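Actin-related protein 8 (Homo sapiens, PDB 4FO0) binds ATP, hydrolyses it only weakly, does not polymerize, and is a proposed core subunit of the INO80 chromatin remodelling complex. Local coordinates at residues T128-E133 and L146-N150. Residues are numbered along the deposited sequence; the frame is centred on the assembly and turned at random.
Sequences TSHHPE and LDCYN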
loop_
_atom_site.group_PDB
_atom_site.type_symbol
_atom_site.label_atom_id
_atom_site.label_comp_id
_atom_site.label_asym_id
_atom_site.label_seq_id
_atom_site.Cartn_x
_atom_site.Cartn_y
_atom_site.Cartn_z
ATOM N N THR A 128 28.281 -7.202 -0.972
ATOM C CA THR A 128 28.037 -8.601 -1.266
ATOM C C THR A 128 29.354 -9.343 -1.520
ATOM O O THR A 128 29.379 -10.373 -2.199
ATOM C CB THR A 128 27.131 -8.740 -2.500
ATOM O OG1 THR A 128 27.864 -8.363 -3.672
ATOM C CG2 THR A 128 25.902 -7.850 -2.366
ATOM N N SER A 129 30.447 -8.808 -0.981
ATOM C CA SER A 129 31.771 -9.411 -1.144
ATOM C C SER A 129 31.808 -10.859 -0.651
ATOM O O SER A 129 32.394 -11.736 -1.288
ATOM C CB SER A 129 32.826 -8.583 -0.410
ATOM O OG SER A 129 33.053 -7.350 -1.074
ATOM N N HIS A 130 31.168 -11.092 0.488
ATOM C CA HIS A 130 31.067 -12.411 1.093
ATOM C C HIS A 130 29.993 -13.300 0.463
ATOM O O HIS A 130 29.603 -14.302 1.051
ATOM C CB HIS A 130 30.742 -12.240 2.567
ATOM C CG HIS A 130 29.504 -11.443 2.811
ATOM N ND1 HIS A 130 29.319 -10.181 2.289
ATOM C CD2 HIS A 130 28.379 -11.731 3.507
ATOM C CE1 HIS A 130 28.138 -9.724 2.659
ATOM N NE2 HIS A 130 27.547 -10.644 3.400
ATOM N N HIS A 131 29.496 -12.924 -0.710
ATOM C CA HIS A 131 28.530 -13.744 -1.449
ATOM C C HIS A 131 27.344 -14.302 -0.658
ATOM O O HIS A 131 27.121 -15.508 -0.676
ATOM C CB HIS A 131 29.244 -14.920 -2.107
ATOM C CG HIS A 131 30.381 -14.514 -2.984
ATOM N ND1 HIS A 131 30.863 -13.224 -3.022
ATOM C CD2 HIS A 131 31.128 -15.223 -3.863
ATOM C CE1 HIS A 131 31.861 -13.154 -3.885
ATOM N NE2 HIS A 131 32.041 -14.354 -4.408
ATOM N N PRO A 132 26.558 -13.434 -0.000
ATOM C CA PRO A 132 25.357 -13.908 0.695
ATOM C C PRO A 132 24.449 -14.644 -0.280
ATOM O O PRO A 132 24.387 -14.252 -1.446
ATOM C CB PRO A 132 24.673 -12.613 1.124
ATOM C CG PRO A 132 25.720 -11.579 1.083
ATOM C CD PRO A 132 26.640 -11.966 -0.013
ATOM N N GLU A 133 23.756 -15.687 0.166
ATOM C CA GLU A 133 22.812 -16.357 -0.725
ATOM C C GLU A 133 21.616 -15.463 -0.986
ATOM O O GLU A 133 20.952 -15.589 -2.017
ATOM C CB GLU A 133 22.284 -17.645 -0.125
ATOM C CG GLU A 133 23.294 -18.710 0.129
ATOM C CD GLU A 133 22.682 -19.836 0.930
ATOM O OE1 GLU A 133 21.437 -19.830 1.093
ATOM O OE2 GLU A 133 23.433 -20.714 1.404
ATOM N N LEU A 146 24.012 -4.388 -11.136
ATOM C CA LEU A 146 24.976 -5.210 -11.866
ATOM C C LEU A 146 25.408 -6.483 -11.135
ATOM O O LEU A 146 25.989 -7.378 -11.743
ATOM C CB LEU A 146 26.217 -4.396 -12.181
ATOM C CG LEU A 146 25.962 -3.230 -13.122
ATOM C CD1 LEU A 146 27.228 -2.412 -13.232
ATOM C CD2 LEU A 146 25.509 -3.746 -14.484
ATOM N N ASP A 147 25.154 -6.559 -9.832
ATOM C CA ASP A 147 25.449 -7.781 -9.087
ATOM C C ASP A 147 24.567 -8.932 -9.508
ATOM O O ASP A 147 23.496 -8.743 -10.081
ATOM C CB ASP A 147 25.292 -7.578 -7.588
ATOM C CG ASP A 147 26.532 -7.026 -6.952
ATOM O OD1 ASP A 147 26.679 -7.218 -5.724
ATOM O OD2 ASP A 147 27.352 -6.408 -7.679
ATOM N N CYS A 148 25.023 -10.134 -9.189
ATOM C CA CYS A 148 24.372 -11.346 -9.648
ATOM C C CYS A 148 23.296 -11.719 -8.648
ATOM O O CYS A 148 23.407 -12.709 -7.918
ATOM C CB CYS A 148 25.397 -12.476 -9.813
ATOM S SG CYS A 148 26.547 -12.649 -8.394
ATOM N N TYR A 149 22.255 -10.901 -8.598
ATOM C CA TYR A 149 21.127 -11.181 -7.725
ATOM C C TYR A 149 19.838 -10.926 -8.462
ATOM O O TYR A 149 19.712 -9.927 -9.186
ATOM C CB TYR A 149 21.202 -10.334 -6.455
ATOM C CG TYR A 149 22.261 -10.793 -5.478
ATOM C CD1 TYR A 149 23.609 -10.520 -5.701
ATOM C CD2 TYR A 149 21.916 -11.495 -4.325
ATOM C CE1 TYR A 149 24.577 -10.930 -4.805
ATOM C CE2 TYR A 149 22.885 -11.907 -3.420
ATOM C CZ TYR A 149 24.216 -11.627 -3.670
ATOM O OH TYR A 149 25.184 -12.039 -2.780
ATOM N N ASN A 150 18.886 -11.847 -8.316
ATOM C CA ASN A 150 17.520 -11.587 -8.779
ATOM C C ASN A 150 16.738 -10.915 -7.664
ATOM O O ASN A 150 16.924 -11.234 -6.482
ATOM C CB ASN A 150 16.818 -12.861 -9.214
ATOM C CG ASN A 150 17.479 -13.513 -10.410
ATOM O OD1 ASN A 150 18.058 -12.843 -11.263
ATOM N ND2 ASN A 150 17.387 -14.831 -10.479
#
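With OG1 set between its backbone N and carbonyl carbon (chi1 71°), Thr128 turns its hydroxyl toward Asp147, whose CG stands beside its own backbone N, anti to the carbonyl carbon (chi1 -86°). The two side chains come from opposite directions, and Thr128 OG1 donates to Asp147 OD1 at 2.6 Å, meeting the carboxylate oxygen nearly end-on along its C-O bond. Thr128 CG2 lies alongside the same oxygen, 3.5 Å from Asp147 OD1. The second bond runs in the opposite sense: the phenol of Tyr149 gives its proton to the backbone carbonyl of Pro132, OH to O 2.7 Å. The hydroxyl sits in the carbonyl plane on a lone pair, with a C=O...donor angle of 135°, and Pro132 O in turn lies at the edge of the Tyr149 ring, near its plane. The side chains of Pro132 and Tyr149 cross at about a right angle, with Pro132 CD 4.4 Å from Tyr149 CZ. Thr128 CB also approaches the phenol oxygen, 3.8 Å from Tyr149 OH. A type I beta turn from Thr128 to His131 folds the segment 128-133 back on itself, closed by the backbone bond from His131 N to Thr128 O; thus Thr128 and Pro132 can both border one hydroxyl. In this actin-family fold the turn belongs to the loop entering strand 134-136, and Tyr149 begins strand 149-152; both strands pair antiparallel with strand 38-47. The contact thus joins that loop to the start of strand 149-152, at the protein surface and away from the nucleotide. Leu135 touches both Thr128 and Tyr149, while Arg47 NE adds a weak hydrogen bond to the Tyr149 hydroxyl. A glycerol, probably from the crystallisation liquor, bonds to Thr128 N.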